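Local coordinates for coenzyme PQQ synthesis protein B (Methylobacterium extorquens, PDB 4Z7R) that may take part in the transport of pyrroloquinoline quinone or its precursor to the periplasm and has a metallo-beta-lactamase fold that binds zinc, at residues T107-P112 with K133-A138. Sequence-based numbering, arbitrary orientation.
Sequences TLYATP and KRQTIA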
ATOM      1  N   THR A 107     -15.820 -12.027  -1.764  1.00 13.31           N
ATOM      2  CA  THR A 107     -16.630 -11.407  -2.805  1.00 13.23           C
ATOM      3  C   THR A 107     -16.358  -9.907  -2.866  0.98 13.03           C
ATOM      4  O   THR A 107     -16.430  -9.208  -1.853  0.95 13.40           O
ATOM      5  CB  THR A 107     -18.141 -11.645  -2.591  0.92 13.64           C
ATOM      6  OG1 THR A 107     -18.406 -13.053  -2.534  0.99 13.71           O
ATOM      7  CG2 THR A 107     -18.936 -11.044  -3.740  0.89 14.20           C
ATOM      8  N   LEU A 108     -16.025  -9.428  -4.057  1.00 12.40           N
ATOM      9  CA  LEU A 108     -15.807  -8.008  -4.287  0.96 12.56           C
ATOM     10  C   LEU A 108     -17.074  -7.355  -4.836  0.84 11.50           C
ATOM     11  O   LEU A 108     -17.572  -7.742  -5.894  1.00 10.60           O
ATOM     12  CB  LEU A 108     -14.632  -7.799  -5.245  1.00 12.67           C
ATOM     13  CG  LEU A 108     -14.303  -6.367  -5.661  0.67 13.43           C
ATOM     14  CD1 LEU A 108     -13.948  -5.525  -4.443  1.00 13.79           C
ATOM     15  CD2 LEU A 108     -13.162  -6.371  -6.664  1.00 13.61           C
ATOM     16  N   TYR A 109     -17.587  -6.370  -4.104  1.00 11.45           N
ATOM     17  CA  TYR A 109     -18.808  -5.661  -4.480  0.80 13.12           C
ATOM     18  C   TYR A 109     -18.536  -4.231  -4.929  0.80 13.44           C
ATOM     19  O   TYR A 109     -17.731  -3.526  -4.322  1.00 13.48           O
ATOM     20  CB  TYR A 109     -19.796  -5.615  -3.314  1.00 13.81           C
ATOM     21  CG  TYR A 109     -20.302  -6.954  -2.829  0.68 13.35           C
ATOM     22  CD1 TYR A 109     -21.443  -7.529  -3.376  0.89 13.39           C
ATOM     23  CD2 TYR A 109     -19.660  -7.625  -1.798  0.92 12.87           C
ATOM     24  CE1 TYR A 109     -21.920  -8.750  -2.918  1.00 12.85           C
ATOM     25  CE2 TYR A 109     -20.127  -8.841  -1.333  0.89 12.60           C
ATOM     26  CZ  TYR A 109     -21.257  -9.399  -1.896  0.85 12.49           C
ATOM     27  OH  TYR A 109     -21.715 -10.611  -1.435  1.00 12.10           O
ATOM     28  N   ALA A 110     -19.216  -3.814  -5.993  0.94 13.19           N
ATOM     29  CA  ALA A 110     -19.198  -2.423  -6.439  0.93 12.88           C
ATOM     30  C   ALA A 110     -20.332  -2.183  -7.428  0.67 13.20           C
ATOM     31  O   ALA A 110     -20.980  -3.126  -7.877  0.98 14.20           O
ATOM     32  CB  ALA A 110     -17.856  -2.065  -7.063  1.00 11.75           C
ATOM     33  N   THR A 111     -20.595  -0.920  -7.746  1.00 12.09           N
ATOM     34  CA  THR A 111     -21.554  -0.602  -8.796  0.97 12.21           C
ATOM     35  C   THR A 111     -21.005  -1.122 -10.125  0.91 11.23           C
ATOM     36  O   THR A 111     -19.798  -1.349 -10.239  0.86 10.39           O
ATOM     37  CB  THR A 111     -21.821   0.909  -8.883  0.87 12.23           C
ATOM     38  OG1 THR A 111     -20.609   1.592  -9.229  1.00 12.04           O
ATOM     39  CG2 THR A 111     -22.341   1.429  -7.552  1.00 11.72           C
ATOM     40  N   PRO A 112     -21.879  -1.324 -11.128  0.94 11.92           N
ATOM     41  CA  PRO A 112     -21.391  -1.831 -12.417  0.89 12.22           C
ATOM     42  C   PRO A 112     -20.292  -0.961 -13.029  0.79 12.42           C
ATOM     43  O   PRO A 112     -19.326  -1.494 -13.572  0.99 12.87           O
ATOM     44  CB  PRO A 112     -22.647  -1.816 -13.292  0.93 12.31           C
ATOM     45  CG  PRO A 112     -23.766  -2.011 -12.324  1.00 12.83           C
ATOM     46  CD  PRO A 112     -23.352  -1.236 -11.100  0.99 12.46           C
ATOM     47  N   LYS A 133     -14.992 -13.684  -6.258  1.00 15.45           N
ATOM     48  CA  LYS A 133     -16.227 -13.366  -6.971  1.00 15.71           C
ATOM     49  C   LYS A 133     -16.408 -11.861  -7.108  0.91 15.04           C
ATOM     50  O   LYS A 133     -16.345 -11.129  -6.121  0.91 14.77           O
ATOM     51  CB  LYS A 133     -17.435 -13.978  -6.253  0.87 16.71           C
ATOM     52  CG  LYS A 133     -18.790 -13.637  -6.872  0.72 18.29           C
ATOM     53  CD  LYS A 133     -18.898 -14.089  -8.320  0.51 19.72           C
ATOM     54  CE  LYS A 133     -20.254 -13.715  -8.902  0.71 21.05           C
ATOM     55  NZ  LYS A 133     -20.379 -14.078 -10.339  0.61 21.79           N
ATOM     56  N   ARG A 134     -16.635 -11.400  -8.333  1.00 14.44           N
ATOM     57  CA  ARG A 134     -16.886  -9.987  -8.564  0.85 13.71           C
ATOM     58  C   ARG A 134     -18.370  -9.765  -8.829  0.64 13.64           C
ATOM     59  O   ARG A 134     -18.897 -10.161  -9.868  0.88 13.85           O
ATOM     60  CB  ARG A 134     -16.025  -9.473  -9.718  0.90 13.83           C
ATOM     61  CG  ARG A 134     -14.545  -9.740  -9.486  1.00 13.65           C
ATOM     62  CD  ARG A 134     -13.655  -9.045 -10.488  0.94 14.08           C
ATOM     63  NE  ARG A 134     -12.297  -9.581 -10.425  0.92 13.73           N
ATOM     64  CZ  ARG A 134     -11.233  -8.996 -10.959  0.79 13.03           C
ATOM     65  NH1 ARG A 134     -11.360  -7.838 -11.593  0.89 13.33           N
ATOM     66  NH2 ARG A 134     -10.038  -9.565 -10.850  0.84 12.81           N
ATOM     67  N   GLN A 135     -19.037  -9.136  -7.870  1.00 13.26           N
ATOM     68  CA  GLN A 135     -20.486  -9.002  -7.907  0.99 14.02           C
ATOM     69  C   GLN A 135     -20.898  -7.540  -7.976  0.50 13.34           C
ATOM     70  O   GLN A 135     -20.617  -6.764  -7.063  0.99 13.11           O
ATOM     71  CB  GLN A 135     -21.108  -9.663  -6.674  0.99 14.83           C
ATOM     72  CG  GLN A 135     -22.620  -9.517  -6.580  1.00 14.95           C
ATOM     73  CD  GLN A 135     -23.328 -10.178  -7.742  0.58 14.97           C
ATOM     74  OE1 GLN A 135     -23.233 -11.390  -7.928  0.77 14.85           O
ATOM     75  NE2 GLN A 135     -24.044  -9.385  -8.530  1.00 14.64           N
ATOM     76  N   THR A 136     -21.558  -7.162  -9.066  1.00 13.03           N
ATOM     77  CA  THR A 136     -22.068  -5.805  -9.204  0.92 14.28           C
ATOM     78  C   THR A 136     -23.306  -5.597  -8.341  0.59 14.64           C
ATOM     79  O   THR A 136     -24.109  -6.513  -8.146  0.90 15.74           O
ATOM     80  CB  THR A 136     -22.409  -5.459 -10.670  0.89 14.81           C
ATOM     81  OG1 THR A 136     -23.383  -6.378 -11.173  0.92 15.04           O
ATOM     82  CG2 THR A 136     -21.162  -5.521 -11.540  0.90 14.83           C
ATOM     83  N   ILE A 137     -23.461  -4.381  -7.835  1.00 14.06           N
ATOM     84  CA  ILE A 137     -24.638  -4.016  -7.065  1.00 14.05           C
ATOM     85  C   ILE A 137     -25.188  -2.729  -7.670  0.99 13.92           C
ATOM     86  O   ILE A 137     -24.426  -1.833  -8.029  0.99 13.58           O
ATOM     87  CB  ILE A 137     -24.305  -3.820  -5.565  0.88 13.71           C
ATOM     88  CG1 ILE A 137     -23.687  -5.095  -4.980  1.00 12.95           C
ATOM     89  CG2 ILE A 137     -25.545  -3.430  -4.775  0.83 13.97           C
ATOM     90  CD1 ILE A 137     -24.657  -6.260  -4.886  1.00 13.05           C
ATOM     91  N   ALA A 138     -26.509  -2.620  -7.747  1.00 14.17           N
ATOM     92  CA  ALA A 138     -27.137  -1.463  -8.372  0.88 14.58           C
ATOM     93  C   ALA A 138     -27.420  -0.385  -7.339  0.66 13.92           C
ATOM     94  O   ALA A 138     -27.469  -0.669  -6.145  0.98 13.71           O
ATOM     95  CB  ALA A 138     -28.423  -1.875  -9.080  0.79 15.36           C
TER
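Leu-108 and Gln-135 share one of the backbone bonds that join two neighbouring parallel strands, a worked example of how a beta-alpha-beta unit closes at the margin of a sheet. Leu-108 N donates to Lys-133 O over 2.7 Å, and Leu-108 O accepts from Gln-135 N in a nearly straight bond of 2.8 Å. Further along, the bond from Ala-110 N to Gln-135 O is weak, at 3.4 Å, before Ile-137 N restores a short link to Ala-110 O.

The close packing lies on the Tyr-109 side. Its CD1 meets Ile-137 CG1 at 3.7 Å, an approach at the ring edge, whereas CE1 rests obliquely against Gln-135 CG. Thr-107 CG2, anti to its backbone N (the OG1 torsion, chi1, is -57°), leans over the rim of one ring face and also touches Gln-135 CB at 3.9 Å; Phe-143 meets the same ring from outside the two strands.

On the reverse face Leu-108, Ala-110 and Thr-136 all lie against Leu-115 of helix 112-119, which links the two strands. There Pro-112 crosses Thr-136, its CA 3.8 Å from Thr-136 CG2. Back on the face of Thr-107 and Tyr-109, contact thins toward Lys-133, whose CB and CG lie beside Thr-107 while the exposed end leads away. A bend at chi2 (62°) sets CD of Gln-135, and NE2 donates to Thr-136 O at 2.9 Å, on a lone pair.

Buried Ile-137 O, lacking a conventional donor, receives a CA-H...O contact from Thr-111 CA at 3.2 Å. Chemically, the pairing thus rests on backbone bonds and carbon contacts clustered round Tyr-109, without a charged side-chain pair between the strands.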